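Local atomic coordinates of glycosyltransferase (Streptomyces viridochromogenes, PDB entry 2IUY), a protein that probably transfers a sugar from a nucleotide-activated donor, as a retaining GT-B glycosyltransferase of family GT4 that takes part in avilamycin A biosynthesis. Residues A181-G195 with I206-V220. Numbering follows the deposited sequence.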
ATOM      1  N   ALA A 181      12.506   4.194 -15.401  1.00  8.94           N
ATOM      2  CA  ALA A 181      13.799   3.921 -16.099  1.00 10.23           C
ATOM      3  C   ALA A 181      14.298   5.214 -16.764  1.00 10.74           C
ATOM      4  O   ALA A 181      15.473   5.597 -16.589  1.00 11.66           O
ATOM      5  CB  ALA A 181      13.662   2.770 -17.128  1.00  8.44           C
ATOM      6  N   ALA A 182      13.393   5.924 -17.450  1.00 10.13           N
ATOM      7  CA  ALA A 182      13.716   7.195 -18.101  1.00 10.03           C
ATOM      8  C   ALA A 182      14.228   8.230 -17.087  1.00 11.05           C
ATOM      9  O   ALA A 182      15.150   8.978 -17.352  1.00 10.63           O
ATOM     10  CB  ALA A 182      12.476   7.766 -18.838  1.00  8.25           C
ATOM     11  N   PHE A 183      13.600   8.310 -15.930  1.00 12.35           N
ATOM     12  CA  PHE A 183      14.022   9.332 -14.975  1.00 13.55           C
ATOM     13  C   PHE A 183      15.431   9.005 -14.414  1.00 14.15           C
ATOM     14  O   PHE A 183      16.308   9.883 -14.310  1.00 14.71           O
ATOM     15  CB  PHE A 183      12.938   9.550 -13.890  1.00 13.16           C
ATOM     16  CG  PHE A 183      13.310  10.605 -12.869  1.00 14.31           C
ATOM     17  CD1 PHE A 183      12.876  11.917 -13.020  1.00 10.98           C
ATOM     18  CD2 PHE A 183      14.075  10.273 -11.760  1.00 11.94           C
ATOM     19  CE1 PHE A 183      13.232  12.891 -12.127  1.00 11.56           C
ATOM     20  CE2 PHE A 183      14.445  11.268 -10.838  1.00 13.93           C
ATOM     21  CZ  PHE A 183      14.002  12.580 -11.019  1.00 11.26           C
ATOM     22  N   ALA A 184      15.637   7.741 -14.051  1.00 13.88           N
ATOM     23  CA  ALA A 184      16.952   7.252 -13.622  1.00 13.67           C
ATOM     24  C   ALA A 184      17.978   7.514 -14.720  1.00 14.24           C
ATOM     25  O   ALA A 184      19.013   8.111 -14.449  1.00 15.20           O
ATOM     26  CB  ALA A 184      16.902   5.752 -13.285  1.00 12.05           C
ATOM     27  N   HIS A 185      17.706   7.048 -15.941  1.00 14.79           N
ATOM     28  CA  HIS A 185      18.548   7.392 -17.104  1.00 15.68           C
ATOM     29  C   HIS A 185      18.929   8.907 -17.188  1.00 16.19           C
ATOM     30  O   HIS A 185      20.101   9.248 -17.346  1.00 16.94           O
ATOM     31  CB  HIS A 185      17.932   6.889 -18.409  1.00 16.00           C
ATOM     32  CG  HIS A 185      18.719   7.278 -19.624  1.00 17.06           C
ATOM     33  ND1 HIS A 185      18.428   8.401 -20.369  1.00 20.62           N
ATOM     34  CD2 HIS A 185      19.819   6.727 -20.185  1.00 17.22           C
ATOM     35  CE1 HIS A 185      19.303   8.509 -21.354  1.00 21.54           C
ATOM     36  NE2 HIS A 185      20.159   7.507 -21.261  1.00 20.23           N
ATOM     37  N   ALA A 186      17.941   9.783 -17.057  1.00 15.58           N
ATOM     38  CA  ALA A 186      18.117  11.221 -17.037  1.00 16.41           C
ATOM     39  C   ALA A 186      19.148  11.667 -15.998  1.00 17.82           C
ATOM     40  O   ALA A 186      19.869  12.643 -16.228  1.00 18.01           O
ATOM     41  CB  ALA A 186      16.754  11.942 -16.763  1.00 15.24           C
ATOM     42  N   CYS A 187      19.178  10.962 -14.862  1.00 17.54           N
ATOM     43  CA  CYS A 187      19.958  11.335 -13.692  1.00 18.29           C
ATOM     44  C   CYS A 187      21.349  10.736 -13.740  1.00 18.24           C
ATOM     45  O   CYS A 187      22.171  11.117 -12.922  1.00 18.80           O
ATOM     46  CB  CYS A 187      19.257  10.840 -12.390  1.00 18.52           C
ATOM     47  SG  CYS A 187      17.759  11.722 -11.952  1.00 20.49           S
ATOM     48  N   GLY A 188      21.593   9.801 -14.670  1.00 17.84           N
ATOM     49  CA  GLY A 188      22.837   9.048 -14.761  1.00 17.61           C
ATOM     50  C   GLY A 188      22.899   7.948 -13.696  1.00 18.41           C
ATOM     51  O   GLY A 188      24.018   7.509 -13.248  1.00 17.42           O
ATOM     52  N   ARG A 189      21.714   7.488 -13.257  1.00 17.28           N
ATOM     53  CA  ARG A 189      21.686   6.492 -12.195  1.00 16.50           C
ATOM     54  C   ARG A 189      21.211   5.127 -12.603  1.00 16.34           C
ATOM     55  O   ARG A 189      20.544   4.954 -13.621  1.00 16.12           O
ATOM     56  CB  ARG A 189      20.895   6.973 -10.991  1.00 17.71           C
ATOM     57  CG  ARG A 189      21.356   8.272 -10.454  1.00 18.41           C
ATOM     58  CD  ARG A 189      21.570   8.185  -9.004  1.00 20.41           C
ATOM     59  NE  ARG A 189      22.159   9.428  -8.523  1.00 23.06           N
ATOM     60  CZ  ARG A 189      22.861   9.532  -7.406  1.00 22.63           C
ATOM     61  NH1 ARG A 189      23.058   8.455  -6.654  1.00 22.21           N
ATOM     62  NH2 ARG A 189      23.369  10.710  -7.050  1.00 20.77           N
ATOM     63  N   ARG A 190      21.570   4.149 -11.775  1.00 15.64           N
ATOM     64  CA  ARG A 190      20.995   2.822 -11.861  1.00 15.82           C
ATOM     65  C   ARG A 190      19.583   2.813 -11.235  1.00 14.36           C
ATOM     66  O   ARG A 190      19.280   3.590 -10.345  1.00 14.41           O
ATOM     67  CB  ARG A 190      21.940   1.810 -11.211  1.00 16.80           C
ATOM     68  CG  ARG A 190      23.330   1.842 -11.853  1.00 22.03           C
ATOM     69  CD  ARG A 190      23.262   1.568 -13.399  1.00 30.81           C
ATOM     70  NE  ARG A 190      24.425   2.140 -14.091  1.00 37.80           N
ATOM     71  CZ  ARG A 190      24.421   3.249 -14.845  1.00 41.07           C
ATOM     72  NH1 ARG A 190      23.303   3.932 -15.060  1.00 41.09           N
ATOM     73  NH2 ARG A 190      25.553   3.676 -15.407  1.00 41.21           N
ATOM     74  N   LEU A 191      18.718   1.989 -11.803  1.00 13.80           N
ATOM     75  CA  LEU A 191      17.403   1.720 -11.307  1.00 11.77           C
ATOM     76  C   LEU A 191      17.271   0.208 -11.087  1.00 11.46           C
ATOM     77  O   LEU A 191      17.241  -0.585 -12.046  1.00  9.60           O
ATOM     78  CB  LEU A 191      16.339   2.198 -12.295  1.00 11.67           C
ATOM     79  CG  LEU A 191      14.889   1.893 -11.876  1.00 11.75           C
ATOM     80  CD1 LEU A 191      14.458   2.806 -10.750  1.00  8.15           C
ATOM     81  CD2 LEU A 191      13.954   2.027 -13.084  1.00 10.33           C
ATOM     82  N   VAL A 192      17.174  -0.165  -9.808  1.00 10.19           N
ATOM     83  CA  VAL A 192      16.715  -1.490  -9.429  1.00 10.32           C
ATOM     84  C   VAL A 192      15.198  -1.615  -9.616  1.00 10.56           C
ATOM     85  O   VAL A 192      14.415  -0.798  -9.108  1.00 10.12           O
ATOM     86  CB  VAL A 192      17.149  -1.811  -7.987  1.00 10.92           C
ATOM     87  CG1 VAL A 192      16.612  -3.145  -7.546  1.00 10.40           C
ATOM     88  CG2 VAL A 192      18.662  -1.814  -7.922  1.00 11.08           C
ATOM     89  N   LEU A 193      14.809  -2.597 -10.420  1.00 11.37           N
ATOM     90  CA  LEU A 193      13.428  -2.919 -10.650  1.00 12.59           C
ATOM     91  C   LEU A 193      13.091  -4.126  -9.811  1.00 13.14           C
ATOM     92  O   LEU A 193      13.355  -5.279 -10.220  1.00 12.48           O
ATOM     93  CB  LEU A 193      13.166  -3.247 -12.115  1.00 13.59           C
ATOM     94  CG  LEU A 193      12.949  -2.169 -13.152  1.00 14.28           C
ATOM     95  CD1 LEU A 193      12.836  -2.901 -14.483  1.00 15.03           C
ATOM     96  CD2 LEU A 193      11.655  -1.496 -12.880  1.00 15.14           C
ATOM     97  N   ALA A 194      12.534  -3.842  -8.634  1.00 12.85           N
ATOM     98  CA  ALA A 194      12.186  -4.856  -7.659  1.00 14.25           C
ATOM     99  C   ALA A 194      10.665  -5.122  -7.572  1.00 15.54           C
ATOM    100  O   ALA A 194       9.920  -4.431  -6.862  1.00 18.13           O
ATOM    101  CB  ALA A 194      12.733  -4.481  -6.303  1.00 13.50           C
ATOM    102  N   GLY A 195      10.225  -6.165  -8.250  1.00 15.28           N
ATOM    103  CA  GLY A 195       8.849  -6.620  -8.187  1.00 14.45           C
ATOM    104  C   GLY A 195       8.609  -7.565  -9.347  1.00 14.40           C
ATOM    105  O   GLY A 195       9.514  -7.756 -10.187  1.00 13.26           O
ATOM    106  N   ILE A 206      11.421  -1.874 -21.897  1.00 12.54           N
ATOM    107  CA  ILE A 206      12.251  -1.222 -20.894  1.00 11.96           C
ATOM    108  C   ILE A 206      13.725  -1.654 -21.053  1.00 13.86           C
ATOM    109  O   ILE A 206      14.633  -0.846 -20.947  1.00 12.50           O
ATOM    110  CB  ILE A 206      11.742  -1.576 -19.459  1.00 12.35           C
ATOM    111  CG1 ILE A 206      10.316  -1.016 -19.223  1.00  8.79           C
ATOM    112  CG2 ILE A 206      12.737  -1.093 -18.381  1.00 10.80           C
ATOM    113  CD1 ILE A 206       9.569  -1.655 -18.039  1.00 10.34           C
ATOM    114  N   THR A 207      13.949  -2.940 -21.311  1.00 15.42           N
ATOM    115  CA  THR A 207      15.333  -3.421 -21.397  1.00 18.44           C
ATOM    116  C   THR A 207      15.978  -2.912 -22.704  1.00 19.09           C
ATOM    117  O   THR A 207      17.113  -2.468 -22.701  1.00 19.42           O
ATOM    118  CB  THR A 207      15.444  -4.965 -21.170  1.00 18.09           C
ATOM    119  OG1 THR A 207      14.550  -5.647 -22.041  1.00 23.38           O
ATOM    120  CG2 THR A 207      15.019  -5.338 -19.767  1.00 17.39           C
ATOM    121  N   ARG A 208      15.199  -2.899 -23.782  1.00 19.93           N
ATOM    122  CA  ARG A 208      15.604  -2.288 -25.047  1.00 20.86           C
ATOM    123  C   ARG A 208      15.995  -0.812 -24.919  1.00 19.41           C
ATOM    124  O   ARG A 208      17.058  -0.392 -25.362  1.00 20.26           O
ATOM    125  CB  ARG A 208      14.480  -2.467 -26.087  1.00 20.04           C
ATOM    126  CG  ARG A 208      14.786  -1.856 -27.436  1.00 24.43           C
ATOM    127  CD  ARG A 208      13.669  -2.068 -28.480  1.00 25.39           C
ATOM    128  NE  ARG A 208      12.463  -1.250 -28.270  1.00 33.35           N
ATOM    129  CZ  ARG A 208      12.322   0.040 -28.588  1.00 33.69           C
ATOM    130  NH1 ARG A 208      13.326   0.738 -29.118  1.00 36.68           N
ATOM    131  NH2 ARG A 208      11.165   0.641 -28.354  1.00 34.51           N
ATOM    132  N   ARG A 209      15.116  -0.026 -24.319  1.00 17.78           N
ATOM    133  CA  ARG A 209      15.287   1.411 -24.264  1.00 16.39           C
ATOM    134  C   ARG A 209      16.245   1.870 -23.171  1.00 15.36           C
ATOM    135  O   ARG A 209      16.948   2.854 -23.375  1.00 13.67           O
ATOM    136  CB  ARG A 209      13.925   2.099 -24.133  1.00 15.36           C
ATOM    137  CG  ARG A 209      13.059   1.840 -25.374  1.00 18.01           C
ATOM    138  CD  ARG A 209      11.625   2.349 -25.234  1.00 18.26           C
ATOM    139  NE  ARG A 209      11.548   3.715 -24.707  1.00 20.83           N
ATOM    140  CZ  ARG A 209      10.440   4.463 -24.756  1.00 22.76           C
ATOM    141  NH1 ARG A 209       9.331   3.968 -25.316  1.00 22.02           N
ATOM    142  NH2 ARG A 209      10.451   5.708 -24.275  1.00 20.02           N
ATOM    143  N   TYR A 210      16.243   1.162 -22.029  1.00 14.66           N
ATOM    144  CA  TYR A 210      16.991   1.563 -20.836  1.00 14.42           C
ATOM    145  C   TYR A 210      17.766   0.433 -20.171  1.00 14.64           C
ATOM    146  O   TYR A 210      18.014   0.480 -18.970  1.00 12.38           O
ATOM    147  CB  TYR A 210      16.036   2.200 -19.817  1.00 13.83           C
ATOM    148  CG  TYR A 210      15.330   3.390 -20.388  1.00 14.26           C
ATOM    149  CD1 TYR A 210      16.013   4.588 -20.593  1.00 13.49           C
ATOM    150  CD2 TYR A 210      13.986   3.315 -20.749  1.00 12.57           C
ATOM    151  CE1 TYR A 210      15.371   5.706 -21.145  1.00 14.73           C
ATOM    152  CE2 TYR A 210      13.334   4.416 -21.288  1.00 15.03           C
ATOM    153  CZ  TYR A 210      14.026   5.619 -21.468  1.00 14.12           C
ATOM    154  OH  TYR A 210      13.384   6.720 -22.008  1.00 14.38           O
ATOM    155  N   GLY A 211      18.190  -0.558 -20.962  1.00 16.00           N
ATOM    156  CA  GLY A 211      18.939  -1.718 -20.415  1.00 17.50           C
ATOM    157  C   GLY A 211      20.114  -1.377 -19.484  1.00 17.57           C
ATOM    158  O   GLY A 211      20.286  -1.987 -18.415  1.00 17.35           O
ATOM    159  N   SER A 212      20.904  -0.393 -19.881  1.00 17.39           N
ATOM    160  CA  SER A 212      22.123  -0.043 -19.164  1.00 17.68           C
ATOM    161  C   SER A 212      21.786   0.690 -17.866  1.00 17.32           C
ATOM    162  O   SER A 212      22.607   0.820 -16.969  1.00 18.29           O
ATOM    163  CB  SER A 212      23.059   0.775 -20.050  1.00 18.00           C
ATOM    164  OG  SER A 212      22.498   2.046 -20.372  1.00 21.72           O
ATOM    165  N   THR A 213      20.551   1.151 -17.768  1.00 16.49           N
ATOM    166  CA  THR A 213      20.033   1.804 -16.564  1.00 14.61           C
ATOM    167  C   THR A 213      19.422   0.806 -15.586  1.00 14.58           C
ATOM    168  O   THR A 213      19.716   0.867 -14.393  1.00 13.17           O
ATOM    169  CB  THR A 213      18.999   2.820 -16.972  1.00 14.45           C
ATOM    170  OG1 THR A 213      19.673   3.822 -17.703  1.00 13.72           O
ATOM    171  CG2 THR A 213      18.233   3.473 -15.748  1.00 15.33           C
ATOM    172  N   VAL A 214      18.581  -0.111 -16.098  1.00 14.27           N
ATOM    173  CA  VAL A 214      17.769  -0.936 -15.247  1.00 14.04           C
ATOM    174  C   VAL A 214      18.486  -2.200 -14.786  1.00 15.64           C
ATOM    175  O   VAL A 214      19.270  -2.803 -15.545  1.00 16.11           O
ATOM    176  CB  VAL A 214      16.368  -1.242 -15.855  1.00 14.12           C
ATOM    177  CG1 VAL A 214      15.707   0.072 -16.273  1.00 12.40           C
ATOM    178  CG2 VAL A 214      16.460  -2.248 -17.043  1.00 14.54           C
ATOM    179  N   GLU A 215      18.255  -2.562 -13.516  1.00 15.24           N
ATOM    180  CA  GLU A 215      18.642  -3.870 -13.021  1.00 16.63           C
ATOM    181  C   GLU A 215      17.393  -4.533 -12.472  1.00 14.63           C
ATOM    182  O   GLU A 215      17.000  -4.265 -11.329  1.00 13.76           O
ATOM    183  CB  GLU A 215      19.744  -3.795 -11.945  1.00 16.15           C
ATOM    184  CG  GLU A 215      20.913  -2.878 -12.320  1.00 20.88           C
ATOM    185  CD  GLU A 215      21.818  -2.499 -11.132  1.00 21.69           C
ATOM    186  OE1 GLU A 215      21.762  -3.197 -10.072  1.00 27.48           O
ATOM    187  OE2 GLU A 215      22.584  -1.501 -11.277  1.00 27.80           O
ATOM    188  N   PRO A 216      16.776  -5.403 -13.288  1.00 14.15           N
ATOM    189  CA  PRO A 216      15.551  -6.109 -12.893  1.00 13.70           C
ATOM    190  C   PRO A 216      15.910  -7.302 -12.029  1.00 13.68           C
ATOM    191  O   PRO A 216      16.691  -8.158 -12.472  1.00 14.85           O
ATOM    192  CB  PRO A 216      14.970  -6.576 -14.237  1.00 13.26           C
ATOM    193  CG  PRO A 216      15.879  -5.999 -15.340  1.00 13.70           C
ATOM    194  CD  PRO A 216      17.182  -5.760 -14.673  1.00 13.84           C
ATOM    195  N   ILE A 217      15.357  -7.370 -10.827  1.00 11.83           N
ATOM    196  CA  ILE A 217      15.727  -8.422  -9.875  1.00 11.90           C
ATOM    197  C   ILE A 217      14.566  -9.354  -9.562  1.00 12.34           C
ATOM    198  O   ILE A 217      14.730 -10.377  -8.922  1.00 12.36           O
ATOM    199  CB  ILE A 217      16.396  -7.827  -8.603  1.00 10.45           C
ATOM    200  CG1 ILE A 217      15.502  -6.795  -7.912  1.00 10.68           C
ATOM    201  CG2 ILE A 217      17.680  -7.103  -8.968  1.00 10.88           C
ATOM    202  CD1 ILE A 217      15.782  -6.715  -6.423  1.00 13.60           C
ATOM    203  N   GLY A 218      13.392  -9.007 -10.078  1.00 13.46           N
ATOM    204  CA  GLY A 218      12.201  -9.798  -9.881  1.00 14.75           C
ATOM    205  C   GLY A 218      11.590  -9.535  -8.511  1.00 16.35           C
ATOM    206  O   GLY A 218      12.010  -8.613  -7.795  1.00 15.73           O
ATOM    207  N   GLU A 219      10.593 -10.356  -8.166  1.00 16.97           N
ATOM    208  CA  GLU A 219       9.827 -10.191  -6.934  1.00 18.67           C
ATOM    209  C   GLU A 219      10.792 -10.218  -5.751  1.00 17.84           C
ATOM    210  O   GLU A 219      11.704 -11.035  -5.705  1.00 17.06           O
ATOM    211  CB  GLU A 219       8.762 -11.295  -6.826  1.00 18.77           C
ATOM    212  CG  GLU A 219       7.686 -11.094  -5.733  1.00 21.28           C
ATOM    213  CD  GLU A 219       6.673 -12.219  -5.698  1.00 21.94           C
ATOM    214  OE1 GLU A 219       6.383 -12.847  -6.758  1.00 28.73           O
ATOM    215  OE2 GLU A 219       6.146 -12.467  -4.606  1.00 27.95           O
ATOM    216  N   VAL A 220      10.606  -9.297  -4.822  1.00 17.87           N
ATOM    217  CA  VAL A 220      11.394  -9.280  -3.595  1.00 18.65           C
ATOM    218  C   VAL A 220      10.472  -9.386  -2.375  1.00 19.30           C
ATOM    219  O   VAL A 220       9.237  -9.222  -2.488  1.00 20.58           O
ATOM    220  CB  VAL A 220      12.278  -8.005  -3.445  1.00 18.79           C
ATOM    221  CG1 VAL A 220      13.324  -7.930  -4.538  1.00 16.49           C
ATOM    222  CG2 VAL A 220      11.408  -6.741  -3.426  1.00 19.21           C
TER
HETATM  223  O   HOH W   1      21.267   5.273 -16.044  1.00 17.83           O
HETATM  224  O   HOH W   2      11.771  -6.978 -11.857  1.00 14.04           O
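Tyr-210, in the last turn of helix 200-210, lays its side chain along the helix turn that carries Ala-181, Ala-182 and His-185. Its CB starts against Ala-181 CB (3.6 Å), and CG and CD2 pass the same methyl. CG stands anti to the carbonyl carbon (chi1 -58°), which turns one ring face to the Ala-181/Ala-182 peptide, Ala-182 N lying over the ring centre. On the flank, CD1 meets His-185 CB at 3.7 Å; the two rings lie oblique to each other. CE1 lies against Ala-182 CA and His-185 CB, CE2 near Ala-182 N. CZ reaches CA and CB of Ala-182, and OH ends 3.5 Å from Ala-182 CB. Beside this, Ala-181 CB presses tightly on Val-214 CG1 (3.5 Å).

Thr-213 fills the corner between helix and strand. Its CG2, anti to the backbone N, packs among Ala-181 O, Ala-184 CB and Arg-189 O. OG1 lies in the plane of the His-185 ring at its edge and shares a hydrogen bond with a water, which in turn donates to Arg-189 O.

The strands 191-194 and 214-216 run parallel. Leu-191 N donates to Thr-213 O (3.0 Å) and Leu-193 N to Glu-215 O, while Leu-191 O receives Glu-215 N at 2.7 Å and Leu-193 O receives Ile-217 N. Further along, a second water joins Leu-193 O, Gly-195 O and Gly-218 N.

Leu-191, Leu-193, Val-214 and Pro-216 share the sheet face on which Ala-181 and Ile-206 bring in helices 177-187 and 200-210. Beta-alpha-beta unit 191-194/200-210/214-216 edges the six-stranded parallel sheet (order 3-2-1-4-5-6) of a Rossmann-like GT-B domain. Strand 214-216 is outermost within this chain, strand 165-168 flanks 191-194 on its other side, and helix 222-231 meets Ile-217 and the UDP-binding Val-220.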